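Local structure of ATP-dependent RNA helicase HrpB (Escherichia coli, 6EUD) at residues W39-L44 against Q69-L74; N51-L56 against P95-E100; Y85-Q90 against V101-V106; M110-P115 against L368-S373; S118-V123 against D151-L156. The protein hydrolyses ATP to ADP and phosphate as a bacterial DExH-box RNA helicase that binds single-stranded RNA. All coordinates share one frame; numbering follows the deposited sequence.

Contact 1 of 5, residues W39-L44 against Q69-L74; sequences WLPLQL and QRLAEL
L42 and L71 form the centre of an apolar contact between helix 40-45 and helix 61-74, lying alongside each other in opposite senses with CG of L42 3.6 Å from CG of L71. Their CD2 methyls also touch, at 3.7 Å. P41 lies to one side: its CB, CG and CD all face CD1 of L71, and CB is 3.9 Å from it. The two short helical segments cross at -56° with axes 10.5 Å apart; both belong to the RecA-like (P-loop NTPase) ATP-binding domain and pack on its sheet, where V83 of strand 83-87 touches L42 as well as L71. W39, just before its helix, is close to G35 of the predicted ATP-binding loop. CG of W39 stands anti to the backbone N (chi1 -167°); an edge of the indole meets L74, with CD1 of W39 3.5 Å from CD1 of L74 and the side chains nearly perpendicular. L74 also places CB 3.7 Å from CD1 of L42, on the exposed margin of this buried contact.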
# COMPACT_ATOMS: atom_id res chain seq x y z
N TRP A 39 -16.68 -32.30 -1.08
CA TRP A 39 -16.47 -33.72 -1.22
C TRP A 39 -15.03 -34.07 -0.92
O TRP A 39 -14.76 -34.76 0.06
CB TRP A 39 -16.84 -34.20 -2.62
CG TRP A 39 -16.93 -35.68 -2.74
CD1 TRP A 39 -17.94 -36.47 -2.29
CD2 TRP A 39 -15.98 -36.56 -3.37
NE1 TRP A 39 -17.68 -37.79 -2.59
CE2 TRP A 39 -16.49 -37.87 -3.26
CE3 TRP A 39 -14.76 -36.37 -4.02
CZ2 TRP A 39 -15.81 -38.98 -3.77
CZ3 TRP A 39 -14.09 -37.48 -4.53
CH2 TRP A 39 -14.62 -38.77 -4.40
N LEU A 40 -14.12 -33.57 -1.75
CA LEU A 40 -12.71 -33.97 -1.73
C LEU A 40 -12.02 -34.09 -0.35
O LEU A 40 -11.20 -34.99 -0.15
CB LEU A 40 -11.91 -33.02 -2.62
CG LEU A 40 -10.46 -33.43 -2.91
CD1 LEU A 40 -10.35 -34.91 -3.29
CD2 LEU A 40 -9.89 -32.57 -4.01
N PRO A 41 -12.33 -33.19 0.61
CA PRO A 41 -11.69 -33.33 1.93
C PRO A 41 -11.81 -34.71 2.61
O PRO A 41 -10.80 -35.23 3.07
CB PRO A 41 -12.41 -32.27 2.77
CG PRO A 41 -12.71 -31.21 1.79
CD PRO A 41 -13.05 -31.90 0.51
N LEU A 42 -13.02 -35.27 2.68
CA LEU A 42 -13.24 -36.56 3.32
C LEU A 42 -12.36 -37.67 2.76
O LEU A 42 -11.94 -38.57 3.50
CB LEU A 42 -14.71 -36.97 3.18
CG LEU A 42 -15.76 -36.08 3.83
CD1 LEU A 42 -17.15 -36.56 3.44
CD2 LEU A 42 -15.58 -36.06 5.34
N GLN A 43 -12.09 -37.63 1.46
CA GLN A 43 -11.36 -38.71 0.79
C GLN A 43 -9.85 -38.60 1.01
O GLN A 43 -9.13 -39.59 0.90
CB GLN A 43 -11.70 -38.77 -0.71
CG GLN A 43 -13.16 -39.14 -1.07
CD GLN A 43 -14.25 -38.27 -0.42
OE1 GLN A 43 -13.96 -37.25 0.19
NE2 GLN A 43 -15.49 -38.71 -0.52
N LEU A 44 -9.39 -37.40 1.34
CA LEU A 44 -8.01 -37.21 1.77
C LEU A 44 -7.88 -37.57 3.26
O LEU A 44 -6.80 -37.88 3.76
CB LEU A 44 -7.56 -35.77 1.50
CG LEU A 44 -7.72 -35.27 0.07
CD1 LEU A 44 -7.10 -33.90 -0.13
CD2 LEU A 44 -7.13 -36.24 -0.93
N GLN A 69 -20.85 -27.88 7.14
CA GLN A 69 -22.17 -28.47 7.34
C GLN A 69 -22.54 -29.44 6.22
O GLN A 69 -23.11 -30.51 6.46
CB GLN A 69 -23.23 -27.36 7.46
CG GLN A 69 -24.65 -27.88 7.67
CD GLN A 69 -25.38 -28.14 6.36
OE1 GLN A 69 -24.94 -27.70 5.29
NE2 GLN A 69 -26.49 -28.87 6.44
N ARG A 70 -22.22 -29.07 4.98
CA ARG A 70 -22.55 -29.90 3.83
C ARG A 70 -21.72 -31.17 3.79
O ARG A 70 -22.22 -32.23 3.42
CB ARG A 70 -22.36 -29.12 2.52
CG ARG A 70 -23.46 -28.11 2.25
CD ARG A 70 -23.80 -28.08 0.77
NE ARG A 70 -23.76 -29.42 0.19
CZ ARG A 70 -24.71 -30.34 0.35
NH1 ARG A 70 -25.78 -30.07 1.09
NH2 ARG A 70 -24.58 -31.53 -0.22
N LEU A 71 -20.45 -31.05 4.16
CA LEU A 71 -19.54 -32.19 4.16
C LEU A 71 -19.84 -33.14 5.32
O LEU A 71 -19.49 -34.32 5.29
CB LEU A 71 -18.09 -31.70 4.22
CG LEU A 71 -16.93 -32.68 4.04
CD1 LEU A 71 -16.32 -32.53 2.65
CD2 LEU A 71 -15.87 -32.42 5.08
N ALA A 72 -20.52 -32.62 6.34
CA ALA A 72 -20.94 -33.42 7.48
C ALA A 72 -22.13 -34.33 7.13
O ALA A 72 -22.26 -35.43 7.67
CB ALA A 72 -21.30 -32.51 8.67
N GLU A 73 -23.00 -33.85 6.24
CA GLU A 73 -24.15 -34.63 5.80
C GLU A 73 -23.71 -35.89 5.05
O GLU A 73 -24.41 -36.90 5.08
CB GLU A 73 -25.06 -33.79 4.90
CG GLU A 73 -25.72 -32.62 5.61
CD GLU A 73 -26.48 -31.71 4.66
OE1 GLU A 73 -26.75 -32.13 3.52
OE2 GLU A 73 -26.78 -30.56 5.05
N LEU A 74 -22.56 -35.82 4.39
CA LEU A 74 -22.04 -36.96 3.64
C LEU A 74 -21.66 -38.10 4.57
O LEU A 74 -21.84 -39.27 4.23
CB LEU A 74 -20.83 -36.55 2.80
CG LEU A 74 -21.13 -35.86 1.46
CD1 LEU A 74 -20.06 -36.21 0.44
CD2 LEU A 74 -22.52 -36.25 0.95

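Contact 2 of 5, residues N51-L56 against P95-E100; sequences NGKIIL and PNTRLE
I54 and L99 belong to a parallel pairing of inner strands, 53-57 with 99-102, in the eight-stranded sheet of the N-terminal helicase domain. Three backbone bonds establish the register: I54 N gives to R98 O at 2.7 Å, E100 N to I54 O at 3.0 Å, and L56 N to E100 O at 2.7 Å, with N-H...O angles between 154° and 163°. On the face shared by I54 and L99, CD2 of L99 folds across the strand gap to lie 3.6 Å from CB of I54 and only 3.2 Å from I54 O. Helices 40-45 and 61-74 pack on this face through L45 and L71. On the other face I55 and E100 extend in the same direction next to one another, CD1 of I55 being 3.9 Å from OE1 of E100. That carboxylate oxygen is held by a salt bridge to R86, so a buried and probably charged carboxylate lies beside an aliphatic branch. Toward the exposed end, the guanidinium of R98 turns its edge to G52 O, with NE 3.6 Å away. Buried parallel strands with helices packed over them fit the RecA-like core expected of this P-loop NTPase family.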
# COMPACT_ATOMS: atom_id res chain seq x y z
N ASN A 51 -1.48 -38.09 7.40
CA ASN A 51 -1.35 -38.43 8.82
C ASN A 51 -1.89 -37.37 9.78
O ASN A 51 -1.29 -36.31 9.95
CB ASN A 51 0.11 -38.72 9.16
CG ASN A 51 0.58 -40.07 8.65
OD1 ASN A 51 0.01 -40.63 7.72
ND2 ASN A 51 1.63 -40.61 9.27
N GLY A 52 -3.03 -37.67 10.41
CA GLY A 52 -3.57 -36.80 11.44
C GLY A 52 -4.74 -35.93 11.00
O GLY A 52 -5.67 -36.40 10.34
N LYS A 53 -4.66 -34.65 11.37
CA LYS A 53 -5.73 -33.69 11.13
C LYS A 53 -5.56 -32.97 9.79
O LYS A 53 -4.46 -32.91 9.25
CB LYS A 53 -5.77 -32.66 12.26
CG LYS A 53 -7.03 -32.71 13.09
CD LYS A 53 -6.68 -32.51 14.55
CE LYS A 53 -7.92 -32.24 15.41
NZ LYS A 53 -9.04 -33.14 15.05
N ILE A 54 -6.66 -32.45 9.25
CA ILE A 54 -6.64 -31.64 8.03
C ILE A 54 -7.35 -30.32 8.27
O ILE A 54 -8.47 -30.31 8.78
CB ILE A 54 -7.32 -32.34 6.85
CG1 ILE A 54 -6.71 -33.73 6.61
CG2 ILE A 54 -7.23 -31.48 5.60
CD1 ILE A 54 -7.43 -34.52 5.54
N ILE A 55 -6.70 -29.22 7.92
CA ILE A 55 -7.31 -27.90 8.08
C ILE A 55 -7.76 -27.35 6.73
O ILE A 55 -7.02 -27.40 5.75
CB ILE A 55 -6.36 -26.89 8.73
CG1 ILE A 55 -5.68 -27.48 9.97
CG2 ILE A 55 -7.12 -25.63 9.09
CD1 ILE A 55 -6.62 -27.72 11.13
N LEU A 56 -8.99 -26.83 6.70
CA LEU A 56 -9.56 -26.28 5.48
C LEU A 56 -9.93 -24.81 5.66
O LEU A 56 -10.96 -24.49 6.27
CB LEU A 56 -10.80 -27.07 5.06
CG LEU A 56 -11.50 -26.61 3.78
CD1 LEU A 56 -10.55 -26.69 2.59
CD2 LEU A 56 -12.74 -27.45 3.53
N PRO A 95 -13.11 -33.80 20.67
CA PRO A 95 -11.99 -34.74 20.85
C PRO A 95 -12.02 -35.73 19.71
O PRO A 95 -11.25 -36.68 19.60
CB PRO A 95 -12.31 -35.43 22.17
CG PRO A 95 -13.79 -35.45 22.20
CD PRO A 95 -14.23 -34.15 21.56
N ASN A 96 -12.90 -35.35 18.80
CA ASN A 96 -13.60 -36.11 17.82
C ASN A 96 -12.97 -35.82 16.50
O ASN A 96 -12.47 -36.72 15.85
CB ASN A 96 -15.06 -35.63 17.91
CG ASN A 96 -15.97 -36.09 16.79
OD1 ASN A 96 -15.56 -36.27 15.67
ND2 ASN A 96 -17.25 -36.20 17.09
N THR A 97 -12.99 -34.54 16.13
CA THR A 97 -12.76 -34.06 14.77
C THR A 97 -11.46 -34.52 14.13
O THR A 97 -10.53 -34.95 14.82
CB THR A 97 -12.82 -32.51 14.78
OG1 THR A 97 -13.91 -32.08 15.60
CG2 THR A 97 -13.06 -31.98 13.40
N ARG A 98 -11.39 -34.47 12.80
CA ARG A 98 -10.13 -34.68 12.11
C ARG A 98 -10.01 -33.65 10.99
O ARG A 98 -8.92 -33.43 10.45
CB ARG A 98 -10.05 -36.11 11.58
CG ARG A 98 -9.71 -37.13 12.66
CD ARG A 98 -9.54 -38.50 12.07
NE ARG A 98 -8.59 -38.46 10.96
CZ ARG A 98 -8.38 -39.47 10.12
NH1 ARG A 98 -9.05 -40.61 10.26
NH2 ARG A 98 -7.50 -39.33 9.13
N LEU A 99 -11.13 -33.01 10.67
CA LEU A 99 -11.19 -32.03 9.60
C LEU A 99 -11.84 -30.76 10.13
O LEU A 99 -13.04 -30.74 10.42
CB LEU A 99 -11.97 -32.59 8.40
CG LEU A 99 -12.06 -31.85 7.07
CD1 LEU A 99 -13.16 -30.80 7.07
CD2 LEU A 99 -10.73 -31.22 6.71
N GLU A 100 -11.05 -29.70 10.26
CA GLU A 100 -11.57 -28.42 10.73
C GLU A 100 -11.64 -27.43 9.57
O GLU A 100 -10.73 -27.34 8.75
CB GLU A 100 -10.69 -27.89 11.87
CG GLU A 100 -10.70 -28.79 13.10
CD GLU A 100 -9.84 -28.26 14.25
OE1 GLU A 100 -9.11 -27.27 14.04
OE2 GLU A 100 -9.91 -28.83 15.36

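Contact 3 of 5, residues Y85-Q90 against V101-V106; sequences YRMRAQ and VVTEGV
Y85 and R86 pair in parallel with V101 and V102: R86 N donates to V101 O at 3.2 Å, and T103 N returns a weak bond to R86 O at 3.3 Å. The chains diverge along the pairing, the CA-CA distance growing from 4.2 Å (Y85-V101) to 5.6 Å (R88-E104). A carboxylate then takes over from the backbone: OE2 of E104 accepts R88 N at 2.9 Å and 165°, on its anti side and 23° out of the carboxylate plane. Its other oxygen, OE1, is in a salt bridge with R61. This is a strand end of the RecA-like sheet, where a type I' turn from T103 to V106 leads through G105, the N-cap, into helix 106-113. V106, the first helical residue, sets CG1 3.7 Å from CB of R86, while its CG2 faces M87 O. On the opposite side from R86 and V106, CG of M87 meets CG2 of T103 at 3.7 Å, with the hydroxyl of T103 bonded to E58 O.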
# COMPACT_ATOMS: atom_id res chain seq x y z
N TYR A 85 -15.60 -26.74 12.48
CA TYR A 85 -15.29 -25.41 11.96
C TYR A 85 -14.85 -24.48 13.11
O TYR A 85 -15.19 -24.73 14.27
CB TYR A 85 -16.49 -24.83 11.19
CG TYR A 85 -17.72 -24.54 12.04
CD1 TYR A 85 -17.83 -23.36 12.78
CD2 TYR A 85 -18.78 -25.44 12.10
CE1 TYR A 85 -18.94 -23.10 13.56
CE2 TYR A 85 -19.90 -25.18 12.88
CZ TYR A 85 -19.97 -24.01 13.60
OH TYR A 85 -21.08 -23.74 14.38
N ARG A 86 -14.10 -23.43 12.77
CA ARG A 86 -13.72 -22.39 13.72
C ARG A 86 -13.87 -21.00 13.08
O ARG A 86 -13.51 -20.82 11.92
CB ARG A 86 -12.28 -22.57 14.20
CG ARG A 86 -12.03 -23.83 14.99
CD ARG A 86 -10.57 -23.95 15.35
NE ARG A 86 -10.27 -25.26 15.90
CZ ARG A 86 -10.39 -25.56 17.19
NH1 ARG A 86 -10.79 -24.62 18.04
NH2 ARG A 86 -10.11 -26.78 17.62
N MET A 87 -14.38 -20.04 13.84
CA MET A 87 -14.55 -18.68 13.33
C MET A 87 -13.98 -17.64 14.31
O MET A 87 -13.42 -18.01 15.35
CB MET A 87 -16.02 -18.39 13.04
CG MET A 87 -16.58 -19.10 11.81
SD MET A 87 -18.12 -20.00 12.10
CE MET A 87 -19.12 -18.75 12.90
N ARG A 88 -14.13 -16.36 13.99
CA ARG A 88 -13.61 -15.29 14.84
C ARG A 88 -14.33 -15.20 16.19
O ARG A 88 -13.75 -14.74 17.18
CB ARG A 88 -13.69 -13.94 14.13
CG ARG A 88 -13.00 -12.81 14.88
CD ARG A 88 -12.74 -11.60 13.99
NE ARG A 88 -13.85 -10.66 14.00
CZ ARG A 88 -13.84 -9.48 13.38
NH1 ARG A 88 -12.77 -9.10 12.69
NH2 ARG A 88 -14.91 -8.69 13.44
N ALA A 89 -15.58 -15.63 16.24
CA ALA A 89 -16.36 -15.54 17.47
C ALA A 89 -17.19 -16.78 17.71
O ALA A 89 -18.24 -16.70 18.34
CB ALA A 89 -17.25 -14.30 17.46
N GLN A 90 -16.72 -17.92 17.21
CA GLN A 90 -17.40 -19.20 17.43
C GLN A 90 -16.49 -20.40 17.17
O GLN A 90 -15.71 -20.40 16.21
CB GLN A 90 -18.65 -19.28 16.55
CG GLN A 90 -19.38 -20.61 16.64
CD GLN A 90 -20.80 -20.53 16.11
OE1 GLN A 90 -21.28 -19.45 15.75
NE2 GLN A 90 -21.48 -21.67 16.08
N VAL A 101 -12.75 -26.70 9.49
CA VAL A 101 -12.96 -25.71 8.44
C VAL A 101 -12.92 -24.32 9.05
O VAL A 101 -13.90 -23.86 9.63
CB VAL A 101 -14.31 -25.92 7.70
CG1 VAL A 101 -14.41 -24.97 6.51
CG2 VAL A 101 -14.46 -27.37 7.25
N VAL A 102 -11.80 -23.64 8.88
CA VAL A 102 -11.55 -22.38 9.58
C VAL A 102 -11.66 -21.16 8.66
O VAL A 102 -11.62 -21.29 7.43
CB VAL A 102 -10.16 -22.40 10.24
CG1 VAL A 102 -10.03 -23.61 11.16
CG2 VAL A 102 -9.06 -22.42 9.18
N THR A 103 -11.79 -19.98 9.27
CA THR A 103 -11.86 -18.71 8.55
C THR A 103 -11.64 -17.52 9.47
O THR A 103 -11.46 -17.68 10.67
CB THR A 103 -13.20 -18.51 7.88
OG1 THR A 103 -13.19 -17.25 7.18
CG2 THR A 103 -14.30 -18.47 8.93
N GLU A 104 -11.68 -16.32 8.89
CA GLU A 104 -11.54 -15.07 9.64
C GLU A 104 -10.27 -14.97 10.50
O GLU A 104 -10.33 -14.57 11.66
CB GLU A 104 -12.76 -14.86 10.54
CG GLU A 104 -14.03 -14.61 9.76
CD GLU A 104 -15.24 -14.47 10.66
OE1 GLU A 104 -16.08 -13.61 10.35
OE2 GLU A 104 -15.36 -15.21 11.66
N GLY A 105 -9.13 -15.35 9.92
CA GLY A 105 -7.84 -15.24 10.59
C GLY A 105 -7.54 -16.35 11.57
O GLY A 105 -6.48 -16.33 12.20
N VAL A 106 -8.46 -17.31 11.72
CA VAL A 106 -8.27 -18.40 12.67
C VAL A 106 -7.01 -19.23 12.34
O VAL A 106 -6.24 -19.57 13.24
CB VAL A 106 -9.51 -19.33 12.72
CG1 VAL A 106 -9.16 -20.66 13.38
CG2 VAL A 106 -10.66 -18.65 13.45

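Contact 4 of 5, residues M110-P115 against L368-S373; sequences MIQRDP and LQWGCS
CG of W370 stands anti to the backbone N (chi1 -175°), and the six-membered half of the indole meets I111 of helix 106-113. Q112 bends at chi2 (-74°), which turns its CD toward Q369, itself extended beyond CG. The two amides consequently stack, their planes 18° apart and OE1 of Q369 3.4 Å from CD of Q112. The nitrogen of that stacked Q112 amide is engaged elsewhere: NE2 donates to E366 O, one turn earlier in the helix that carries Q369. OE1 of Q112 is aimed at the indole edge, 3.7 Å from CE3 of W370 and in the ring plane, with amide and ring planes steeply inclined. The contact joins the ATP-binding domain, at the end of helix 106-113, to the C-terminal helicase region, probably the second RecA-like domain, at the end of helix 361-370. The latter helix closes in a Schellman motif at G371. I111 O meets the same indole edge, 3.3 Å from CZ3 of W370. Apolar packing is supplied by CG2 of I111, 3.6 Å from CH2 of W370, and by P115, whose CB is 3.7 Å from that same CH2. The contact as a whole lies near the surface, with I111 buried, and L141 of helix 133-145 touches both I111 and W370.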
# COMPACT_ATOMS: atom_id res chain seq x y z
N MET A 110 -3.82 -20.17 14.91
CA MET A 110 -3.37 -21.54 15.14
C MET A 110 -1.87 -21.72 14.90
O MET A 110 -1.17 -22.34 15.70
CB MET A 110 -4.16 -22.51 14.25
CG MET A 110 -5.65 -22.54 14.56
SD MET A 110 -6.63 -23.55 13.42
CE MET A 110 -5.76 -25.12 13.52
N ILE A 111 -1.38 -21.17 13.79
CA ILE A 111 0.04 -21.27 13.45
C ILE A 111 0.91 -20.42 14.39
O ILE A 111 2.03 -20.81 14.72
CB ILE A 111 0.28 -20.85 11.98
CG1 ILE A 111 -0.62 -21.66 11.04
CG2 ILE A 111 1.73 -21.04 11.60
CD1 ILE A 111 -0.46 -21.33 9.59
N GLN A 112 0.37 -19.29 14.84
CA GLN A 112 1.11 -18.42 15.76
C GLN A 112 1.32 -19.10 17.10
O GLN A 112 2.38 -18.96 17.71
CB GLN A 112 0.38 -17.09 15.97
CG GLN A 112 0.42 -16.17 14.78
CD GLN A 112 1.77 -15.52 14.57
OE1 GLN A 112 2.75 -15.86 15.24
NE2 GLN A 112 1.83 -14.55 13.66
N ARG A 113 0.29 -19.81 17.56
CA ARG A 113 0.36 -20.50 18.84
C ARG A 113 1.14 -21.80 18.75
O ARG A 113 1.93 -22.11 19.65
CB ARG A 113 -1.04 -20.77 19.41
CG ARG A 113 -1.77 -19.54 19.87
CD ARG A 113 -3.20 -19.88 20.22
NE ARG A 113 -3.39 -21.29 20.54
CZ ARG A 113 -3.15 -21.84 21.73
NH1 ARG A 113 -2.72 -21.11 22.75
NH2 ARG A 113 -3.36 -23.14 21.91
N ASP A 114 0.91 -22.56 17.68
CA ASP A 114 1.61 -23.81 17.47
C ASP A 114 2.29 -23.82 16.13
O ASP A 114 1.73 -24.31 15.14
CB ASP A 114 0.65 -24.99 17.57
CG ASP A 114 1.37 -26.33 17.52
OD1 ASP A 114 2.61 -26.36 17.73
OD2 ASP A 114 0.70 -27.35 17.26
N PRO A 115 3.52 -23.28 16.08
CA PRO A 115 4.31 -23.11 14.85
C PRO A 115 4.74 -24.43 14.20
O PRO A 115 5.25 -24.42 13.08
CB PRO A 115 5.53 -22.31 15.33
CG PRO A 115 5.09 -21.65 16.59
CD PRO A 115 4.18 -22.66 17.24
N LEU A 368 6.18 -9.92 12.75
CA LEU A 368 7.04 -9.64 13.90
C LEU A 368 6.87 -10.69 15.00
O LEU A 368 7.86 -11.25 15.49
CB LEU A 368 6.77 -8.24 14.46
CG LEU A 368 7.25 -7.06 13.61
CD1 LEU A 368 6.59 -5.78 14.10
CD2 LEU A 368 8.77 -6.93 13.64
N GLN A 369 5.62 -10.97 15.36
CA GLN A 369 5.28 -12.04 16.31
C GLN A 369 5.76 -13.40 15.78
O GLN A 369 6.15 -14.26 16.55
CB GLN A 369 3.77 -12.07 16.56
CG GLN A 369 3.31 -13.09 17.59
CD GLN A 369 1.80 -13.28 17.59
OE1 GLN A 369 1.11 -12.86 16.66
NE2 GLN A 369 1.28 -13.91 18.63
N TRP A 370 5.74 -13.58 14.47
CA TRP A 370 6.22 -14.83 13.87
C TRP A 370 7.74 -14.93 14.01
O TRP A 370 8.31 -16.02 13.98
CB TRP A 370 5.79 -14.93 12.40
CG TRP A 370 6.15 -16.24 11.75
CD1 TRP A 370 7.00 -16.44 10.69
CD2 TRP A 370 5.67 -17.55 12.12
NE1 TRP A 370 7.07 -17.78 10.38
CE2 TRP A 370 6.26 -18.48 11.23
CE3 TRP A 370 4.78 -18.01 13.10
CZ2 TRP A 370 6.01 -19.85 11.32
CZ3 TRP A 370 4.53 -19.37 13.17
CH2 TRP A 370 5.14 -20.27 12.29
N GLY A 371 8.39 -13.78 14.17
CA GLY A 371 9.82 -13.73 14.36
C GLY A 371 10.54 -13.22 13.13
O GLY A 371 11.76 -13.19 13.07
N CYS A 372 9.75 -12.82 12.15
CA CYS A 372 10.28 -12.31 10.89
C CYS A 372 10.69 -10.84 11.07
O CYS A 372 9.87 -10.01 11.47
CB CYS A 372 9.22 -12.47 9.78
SG CYS A 372 9.75 -12.08 8.12
N SER A 373 11.95 -10.53 10.79
CA SER A 373 12.43 -9.15 10.95
C SER A 373 12.15 -8.29 9.71
O SER A 373 12.02 -7.07 9.82
CB SER A 373 13.93 -9.14 11.29
OG SER A 373 14.70 -9.81 10.31

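Contact 5 of 5, residues S118-V123 against D151-L156; sequences SGVGLV and DDLKLL
L122 and V123 pair with K154 and L155 as the two parallel strands of a beta-alpha-beta unit, whose crossover helix 133-145 packs against V123 and L155. The interior half is tight. L156 N gives to V123 O at 2.8 Å, and V123 N gives to K154 O at 3.3 Å. On the helix-covered face CD1 of L155 lies 3.9 Å from CB of V123, and CD1 of L153 meets CG2 of V123 at 4.1 Å. On the reverse face CD1 of L122 reaches along the neighbouring strand to CB of L156, 3.9 Å away, with L44 of helix 40-45 touching both leucines. Looser and nearer solvent are two side chains at the strand starts: the exposed D152 keeps clear of the partner strand and turns to a salt bridge with R150, while the extended K154 carries NZ to a salt bridge with D21. The backbone at this end stays close, K154 N donating to G121 O at 2.6 Å, while CD1 of L153 sits 3.4 Å from that same oxygen.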
# COMPACT_ATOMS: atom_id res chain seq x y z
N SER A 118 1.24 -29.35 15.69
CA SER A 118 1.30 -30.73 16.15
C SER A 118 0.03 -31.52 15.84
O SER A 118 -1.08 -31.03 16.04
CB SER A 118 1.57 -30.76 17.66
OG SER A 118 2.73 -30.00 17.99
N GLY A 119 0.20 -32.74 15.34
CA GLY A 119 -0.93 -33.57 14.96
C GLY A 119 -1.44 -33.32 13.55
O GLY A 119 -1.99 -34.22 12.91
N VAL A 120 -1.27 -32.09 13.05
CA VAL A 120 -1.73 -31.73 11.71
C VAL A 120 -0.80 -32.27 10.63
O VAL A 120 0.42 -32.13 10.74
CB VAL A 120 -1.83 -30.19 11.54
CG1 VAL A 120 -2.54 -29.84 10.23
CG2 VAL A 120 -2.53 -29.56 12.74
N GLY A 121 -1.36 -32.87 9.59
CA GLY A 121 -0.57 -33.41 8.49
C GLY A 121 -0.81 -32.74 7.15
O GLY A 121 0.09 -32.66 6.31
N LEU A 122 -2.03 -32.26 6.93
CA LEU A 122 -2.36 -31.61 5.67
C LEU A 122 -3.19 -30.36 5.89
O LEU A 122 -4.18 -30.37 6.62
CB LEU A 122 -3.10 -32.57 4.74
CG LEU A 122 -3.87 -31.90 3.61
CD1 LEU A 122 -2.94 -31.23 2.60
CD2 LEU A 122 -4.80 -32.90 2.93
N VAL A 123 -2.78 -29.27 5.25
CA VAL A 123 -3.57 -28.06 5.27
C VAL A 123 -4.06 -27.75 3.85
O VAL A 123 -3.30 -27.87 2.88
CB VAL A 123 -2.77 -26.86 5.84
CG1 VAL A 123 -3.64 -25.63 5.92
CG2 VAL A 123 -2.23 -27.20 7.23
N ASP A 151 8.71 -31.43 7.70
CA ASP A 151 8.90 -31.78 6.30
C ASP A 151 7.95 -32.89 5.87
O ASP A 151 8.06 -33.44 4.78
CB ASP A 151 10.37 -32.18 6.02
CG ASP A 151 10.82 -33.41 6.82
OD1 ASP A 151 10.21 -33.72 7.86
OD2 ASP A 151 11.79 -34.07 6.39
N ASP A 152 7.00 -33.20 6.75
CA ASP A 152 5.97 -34.22 6.54
C ASP A 152 4.62 -33.57 6.34
O ASP A 152 3.67 -34.20 5.88
CB ASP A 152 5.90 -35.14 7.75
CG ASP A 152 5.42 -34.41 8.99
OD1 ASP A 152 6.21 -33.65 9.59
OD2 ASP A 152 4.23 -34.56 9.33
N LEU A 153 4.52 -32.30 6.74
CA LEU A 153 3.29 -31.53 6.63
C LEU A 153 2.96 -31.20 5.17
O LEU A 153 3.61 -30.37 4.56
CB LEU A 153 3.40 -30.23 7.45
CG LEU A 153 2.26 -29.22 7.29
CD1 LEU A 153 0.94 -29.72 7.90
CD2 LEU A 153 2.65 -27.87 7.89
N LYS A 154 1.94 -31.87 4.63
CA LYS A 154 1.58 -31.69 3.22
C LYS A 154 0.71 -30.45 3.06
O LYS A 154 0.22 -29.91 4.06
CB LYS A 154 0.85 -32.92 2.69
CG LYS A 154 1.65 -34.20 2.81
CD LYS A 154 0.83 -35.39 2.38
CE LYS A 154 1.58 -36.68 2.59
NZ LYS A 154 0.76 -37.86 2.18
N LEU A 155 0.50 -30.02 1.82
CA LEU A 155 -0.21 -28.76 1.58
C LEU A 155 -0.98 -28.77 0.26
O LEU A 155 -0.39 -28.89 -0.83
CB LEU A 155 0.80 -27.60 1.59
CG LEU A 155 0.28 -26.17 1.55
CD1 LEU A 155 -0.62 -25.96 2.74
CD2 LEU A 155 1.43 -25.20 1.56
N LEU A 156 -2.31 -28.63 0.35
CA LEU A 156 -3.15 -28.59 -0.84
C LEU A 156 -3.73 -27.21 -1.14
O LEU A 156 -4.54 -26.67 -0.38
CB LEU A 156 -4.28 -29.60 -0.72
CG LEU A 156 -5.23 -29.63 -1.93
CD1 LEU A 156 -4.46 -29.88 -3.22
CD2 LEU A 156 -6.26 -30.72 -1.73

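Contacts 2, 3 and 5 are successive parts of one sheet. Strand 99-102 serves contacts 2 and 3, which also meet through L56 O and V102 N, 2.9 Å apart in a probable hydrogen bond; strand 53-57 of contact 2 neighbours strand 120-125 of contact 5, with I55 N 3.1 Å from L122 O. Contact 1 packs its helices over this sheet: L71 CD2 is 3.7 Å from L99 CD1, and L44 CD1 equally far from L156 CD2. Contact 4 probably connects these elements to the second RecA-like domain, and M110 CE touches I55 CD1 of contact 2 at 3.6 Å. The predicted ATP-binding loop lies about 5 Å from the side chain of W39 (at G35) and from that of L56 (at S37).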